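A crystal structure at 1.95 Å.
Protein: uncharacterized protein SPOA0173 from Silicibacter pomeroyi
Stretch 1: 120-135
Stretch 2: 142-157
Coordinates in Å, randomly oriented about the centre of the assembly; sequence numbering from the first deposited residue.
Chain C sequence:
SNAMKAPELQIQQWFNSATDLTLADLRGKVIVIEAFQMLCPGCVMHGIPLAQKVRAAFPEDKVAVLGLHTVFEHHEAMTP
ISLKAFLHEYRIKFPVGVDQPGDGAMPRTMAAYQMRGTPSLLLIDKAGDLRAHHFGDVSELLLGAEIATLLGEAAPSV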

# COMPACT_ATOMS: atom_id res chain seq x y z
N SER C 120 -9.15 -20.46 -1.14
CA SER C 120 -8.77 -21.84 -0.90
C SER C 120 -9.01 -22.16 0.55
O SER C 120 -8.78 -21.32 1.42
CB SER C 120 -7.31 -22.09 -1.28
OG SER C 120 -7.18 -21.92 -2.68
N LEU C 121 -9.45 -23.38 0.80
CA LEU C 121 -9.68 -23.81 2.15
C LEU C 121 -8.77 -25.01 2.42
O LEU C 121 -8.78 -25.98 1.64
CB LEU C 121 -11.17 -24.11 2.38
CG LEU C 121 -11.54 -24.23 3.89
CD1 LEU C 121 -12.92 -23.80 4.19
CD2 LEU C 121 -11.33 -25.64 4.37
N LEU C 122 -7.95 -24.91 3.47
CA LEU C 122 -7.00 -25.97 3.82
C LEU C 122 -7.39 -26.55 5.15
O LEU C 122 -7.78 -25.81 6.07
CB LEU C 122 -5.58 -25.44 3.91
CG LEU C 122 -4.83 -24.70 2.77
CD1 LEU C 122 -4.35 -25.66 1.75
CD2 LEU C 122 -5.60 -23.55 2.12
N LEU C 123 -7.29 -27.88 5.28
CA LEU C 123 -7.58 -28.59 6.51
C LEU C 123 -6.37 -29.37 6.96
O LEU C 123 -5.86 -30.23 6.22
CB LEU C 123 -8.70 -29.63 6.33
CG LEU C 123 -10.19 -29.31 6.40
CD1 LEU C 123 -10.89 -30.65 6.73
CD2 LEU C 123 -10.54 -28.24 7.42
N ILE C 124 -5.95 -29.07 8.19
CA ILE C 124 -4.79 -29.68 8.81
C ILE C 124 -5.24 -30.51 10.02
O ILE C 124 -5.98 -30.03 10.88
CB ILE C 124 -3.76 -28.60 9.23
CG1 ILE C 124 -3.21 -27.89 7.98
CG2 ILE C 124 -2.60 -29.20 10.06
CD1 ILE C 124 -2.50 -26.59 8.32
N ASP C 125 -4.78 -31.75 10.06
CA ASP C 125 -5.21 -32.67 11.12
C ASP C 125 -4.52 -32.36 12.45
O ASP C 125 -3.64 -31.53 12.51
CB ASP C 125 -5.07 -34.13 10.67
CG ASP C 125 -3.62 -34.60 10.53
OD1 ASP C 125 -2.67 -33.96 11.05
OD2 ASP C 125 -3.43 -35.67 9.90
N LYS C 126 -4.93 -33.05 13.52
CA LYS C 126 -4.35 -32.87 14.87
C LYS C 126 -2.83 -33.11 14.93
O LYS C 126 -2.16 -32.65 15.85
CB LYS C 126 -5.01 -33.83 15.85
CG LYS C 126 -6.47 -33.66 15.99
CD LYS C 126 -6.97 -34.51 17.14
CE LYS C 126 -8.45 -34.55 17.09
NZ LYS C 126 -9.01 -35.42 18.14
N ALA C 127 -2.31 -33.85 13.96
CA ALA C 127 -0.88 -34.15 13.93
C ALA C 127 -0.06 -33.15 13.11
O ALA C 127 1.15 -33.31 13.00
CB ALA C 127 -0.64 -35.59 13.43
N GLY C 128 -0.71 -32.14 12.52
CA GLY C 128 -0.02 -31.12 11.73
C GLY C 128 0.09 -31.44 10.25
O GLY C 128 0.77 -30.72 9.49
N ASP C 129 -0.57 -32.49 9.80
CA ASP C 129 -0.55 -32.84 8.38
C ASP C 129 -1.69 -32.22 7.60
O ASP C 129 -2.84 -32.18 8.07
CB ASP C 129 -0.58 -34.36 8.18
CG ASP C 129 0.70 -35.05 8.66
OD1 ASP C 129 1.81 -34.44 8.61
OD2 ASP C 129 0.59 -36.20 9.11
N LEU C 130 -1.38 -31.77 6.38
CA LEU C 130 -2.40 -31.32 5.45
C LEU C 130 -3.25 -32.50 4.96
O LEU C 130 -2.71 -33.50 4.49
CB LEU C 130 -1.76 -30.59 4.27
CG LEU C 130 -2.74 -30.01 3.25
CD1 LEU C 130 -3.55 -28.86 3.84
CD2 LEU C 130 -1.97 -29.52 2.04
N ARG C 131 -4.57 -32.36 5.05
CA ARG C 131 -5.47 -33.46 4.74
C ARG C 131 -6.52 -33.10 3.70
O ARG C 131 -7.11 -33.99 3.09
CB ARG C 131 -6.14 -33.95 6.03
CG ARG C 131 -5.17 -34.49 7.05
CD ARG C 131 -4.64 -35.88 6.64
NE ARG C 131 -5.72 -36.86 6.68
CZ ARG C 131 -6.13 -37.48 7.78
NH1 ARG C 131 -5.55 -37.23 8.95
NH2 ARG C 131 -7.11 -38.36 7.73
N ALA C 132 -6.81 -31.81 3.53
CA ALA C 132 -7.66 -31.41 2.42
C ALA C 132 -7.24 -30.03 1.96
O ALA C 132 -6.72 -29.25 2.75
CB ALA C 132 -9.15 -31.41 2.80
N HIS C 133 -7.50 -29.75 0.70
CA HIS C 133 -7.08 -28.50 0.08
C HIS C 133 -8.10 -28.22 -1.02
O HIS C 133 -8.04 -28.82 -2.10
CB HIS C 133 -5.66 -28.65 -0.44
CG HIS C 133 -5.11 -27.41 -1.09
ND1 HIS C 133 -3.80 -27.32 -1.51
CD2 HIS C 133 -5.68 -26.22 -1.40
CE1 HIS C 133 -3.58 -26.13 -2.05
NE2 HIS C 133 -4.71 -25.44 -2.00
N HIS C 134 -9.04 -27.33 -0.73
CA HIS C 134 -10.16 -27.02 -1.64
C HIS C 134 -9.98 -25.67 -2.26
O HIS C 134 -9.72 -24.71 -1.56
CB HIS C 134 -11.48 -27.02 -0.89
CG HIS C 134 -11.80 -28.32 -0.23
ND1 HIS C 134 -12.09 -29.46 -0.93
CD2 HIS C 134 -11.87 -28.66 1.08
CE1 HIS C 134 -12.33 -30.45 -0.08
NE2 HIS C 134 -12.22 -29.98 1.15
N PHE C 135 -10.19 -25.59 -3.57
CA PHE C 135 -10.08 -24.35 -4.30
C PHE C 135 -11.47 -23.95 -4.78
O PHE C 135 -12.13 -24.74 -5.45
CB PHE C 135 -9.11 -24.53 -5.48
CG PHE C 135 -9.09 -23.35 -6.41
CD1 PHE C 135 -8.98 -22.06 -5.91
CD2 PHE C 135 -9.17 -23.54 -7.80
CE1 PHE C 135 -8.97 -20.94 -6.76
CE2 PHE C 135 -9.13 -22.43 -8.68
CZ PHE C 135 -9.04 -21.11 -8.14
N LEU C 142 -19.88 -31.82 2.86
CA LEU C 142 -18.65 -32.64 2.75
C LEU C 142 -17.53 -32.09 3.62
O LEU C 142 -16.77 -32.87 4.20
CB LEU C 142 -18.22 -32.85 1.29
CG LEU C 142 -19.23 -33.70 0.49
CD1 LEU C 142 -19.10 -33.48 -1.03
CD2 LEU C 142 -19.23 -35.20 0.83
N LEU C 143 -17.45 -30.76 3.75
CA LEU C 143 -16.47 -30.15 4.66
C LEU C 143 -16.73 -30.50 6.13
O LEU C 143 -15.79 -30.78 6.89
CB LEU C 143 -16.43 -28.62 4.50
CG LEU C 143 -15.42 -27.88 5.39
CD1 LEU C 143 -13.97 -28.34 5.07
CD2 LEU C 143 -15.54 -26.35 5.28
N GLY C 144 -18.00 -30.46 6.55
CA GLY C 144 -18.38 -30.87 7.91
C GLY C 144 -18.01 -32.33 8.16
O GLY C 144 -17.51 -32.67 9.23
N ALA C 145 -18.23 -33.18 7.16
CA ALA C 145 -17.82 -34.59 7.23
C ALA C 145 -16.28 -34.72 7.39
O ALA C 145 -15.79 -35.48 8.25
CB ALA C 145 -18.32 -35.36 6.00
N GLU C 146 -15.52 -33.96 6.61
CA GLU C 146 -14.05 -34.02 6.71
C GLU C 146 -13.56 -33.55 8.07
O GLU C 146 -12.66 -34.20 8.66
CB GLU C 146 -13.34 -33.22 5.61
CG GLU C 146 -13.70 -33.60 4.18
CD GLU C 146 -13.10 -32.62 3.15
OE1 GLU C 146 -12.96 -31.39 3.43
OE2 GLU C 146 -12.77 -33.10 2.05
N ILE C 147 -14.15 -32.47 8.59
CA ILE C 147 -13.77 -31.96 9.92
C ILE C 147 -14.07 -32.98 11.03
O ILE C 147 -13.23 -33.23 11.93
CB ILE C 147 -14.42 -30.58 10.20
CG1 ILE C 147 -13.80 -29.48 9.32
CG2 ILE C 147 -14.28 -30.16 11.66
CD1 ILE C 147 -14.66 -28.19 9.26
N ALA C 148 -15.23 -33.61 10.95
CA ALA C 148 -15.58 -34.68 11.91
C ALA C 148 -14.61 -35.85 11.86
O ALA C 148 -14.24 -36.39 12.89
CB ALA C 148 -17.00 -35.17 11.68
N THR C 149 -14.21 -36.26 10.67
CA THR C 149 -13.28 -37.37 10.51
C THR C 149 -11.96 -37.07 11.23
O THR C 149 -11.42 -37.92 11.96
CB THR C 149 -13.03 -37.67 9.02
OG1 THR C 149 -14.27 -38.01 8.40
CG2 THR C 149 -12.00 -38.84 8.83
N LEU C 150 -11.47 -35.85 11.03
CA LEU C 150 -10.24 -35.37 11.65
C LEU C 150 -10.39 -35.22 13.17
O LEU C 150 -9.47 -35.59 13.94
CB LEU C 150 -9.81 -34.04 11.00
CG LEU C 150 -9.44 -34.10 9.51
CD1 LEU C 150 -8.82 -32.78 9.04
CD2 LEU C 150 -8.47 -35.25 9.28
N LEU C 151 -11.54 -34.71 13.61
CA LEU C 151 -11.85 -34.64 15.04
C LEU C 151 -11.98 -36.03 15.66
O LEU C 151 -11.70 -36.21 16.85
CB LEU C 151 -13.13 -33.85 15.30
CG LEU C 151 -13.06 -32.34 15.08
CD1 LEU C 151 -14.43 -31.73 15.34
CD2 LEU C 151 -12.00 -31.71 15.99
N GLY C 152 -12.38 -37.01 14.85
CA GLY C 152 -12.52 -38.41 15.31
C GLY C 152 -11.20 -39.12 15.59
O GLY C 152 -11.18 -40.14 16.29
N GLU C 153 -10.11 -38.58 15.06
CA GLU C 153 -8.78 -39.18 15.20
C GLU C 153 -8.17 -38.90 16.57
O GLU C 153 -8.44 -37.88 17.20
CB GLU C 153 -7.86 -38.67 14.08
CG GLU C 153 -8.29 -39.14 12.70
CD GLU C 153 -7.37 -38.71 11.56
OE1 GLU C 153 -6.55 -37.76 11.69
OE2 GLU C 153 -7.47 -39.35 10.48
N ALA C 154 -7.33 -39.83 17.02
CA ALA C 154 -6.70 -39.77 18.33
C ALA C 154 -5.71 -38.63 18.36
O ALA C 154 -5.07 -38.34 17.34
CB ALA C 154 -5.99 -41.07 18.64
N ALA C 155 -5.61 -37.99 19.52
CA ALA C 155 -4.66 -36.91 19.76
C ALA C 155 -3.23 -37.43 19.58
O ALA C 155 -2.99 -38.62 19.74
CB ALA C 155 -4.84 -36.36 21.17
N PRO C 156 -2.28 -36.54 19.20
CA PRO C 156 -0.87 -36.95 19.12
C PRO C 156 -0.17 -36.78 20.48
O PRO C 156 -0.78 -36.29 21.43
CB PRO C 156 -0.29 -35.96 18.11
CG PRO C 156 -1.08 -34.71 18.35
CD PRO C 156 -2.48 -35.14 18.77
N SER C 157 1.10 -37.20 20.53
CA SER C 157 2.07 -36.99 21.65
C SER C 157 2.68 -38.31 22.08
O SER C 157 1.95 -39.27 22.31
CB SER C 157 1.46 -36.27 22.86
O HOH W 1 -6.96 -35.27 13.28

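At the centre of this contact lies Leu123, whose CA-to-CB bond points from the strand toward the helix and whose branched end is shared among several helix residues. Its CD1 packs 3.8 Å from Leu150 CD1 and 3.7 Å from Glu146 CB, so the aliphatic base of a charged side chain serves as part of the apolar surface. Its CD2 lies 4.0 Å from Ile147 CG1, and its CG 4.1 Å from Leu143 CD1. Positions 143, 146, 147 and 150 follow the i, i+3, i+4, i+7 pattern that gathers side chains on one helical face. Leu121, two residues back and therefore on the same side of the strand, extends the row: its CD1 meets Leu143 CD2 at 3.8 Å. Leu122 and Ile124 alternate with these two and point away.

The backbone supports this layout with a hairpin. Strands 120-124 and 129-135 pair through bonds such as Leu121 N to His134 O (2.7 Å) and Leu123 N to Ala132 O (2.9 Å), and the helix lies along them, at 19° to the first strand and 177° to the second, nearly antiparallel. The axes approach to 9.8 and 10.1 Å, a usual spacing for a helix on a sheet with one layer of side chains between. Leu150 leaves its backbone sideways, but its end comes nearer, and CD2 reaches Asp125 CB at 3.8 Å.

Leu150 also marks the passage from apolar to polar. The same CD2 covers one face of the Arg131 guanidinium, 3.5 Å from NH1, leaving the edge of the group free for acids. Glu153 takes that edge in a salt bridge: Arg131 NH2 donates to Glu153 OE2 at 2.9 Å, and Arg131 NH1 to Glu153 OE1 at 3.0 Å. Arg131 NH1 also binds Asp125 OD2 at 2.8 Å, so a single cation joins two carboxylates whose nearest oxygens, Asp125 OD2 and Glu153 OE1, are 4.2 Å apart. Asp125 works inward as well, its OD1 accepting from Asp129 N at 2.9 Å across the type I turn. Gly128 closes that turn at phi 91°, where a CB would jam against the preceding carbonyl oxygen.

Farther along the second strand, His134 NE2 donates to Glu146 OE1 at 2.8 Å and 169°, an almost straight bond made at the ring edge. Glu146 thus lends its CB to Leu123 and its carboxylate to the histidine.

At the other end, Lys126 stretches out, chi2 to chi4 all t, to bring its ammonium to backbone carbonyls beyond the regular helix bonding: NZ donates to Glu153 O at 2.7 Å and to Leu151 O at 3.1 Å. A water accepts from Lys126 N (3.0 Å from its oxygen) and donates to Leu150 O (2.6 Å) and Glu153 OE1 (3.0 Å), bridging the two backbones. Pro156 finishes the edge, its CG resting 3.4 Å from Lys126 O.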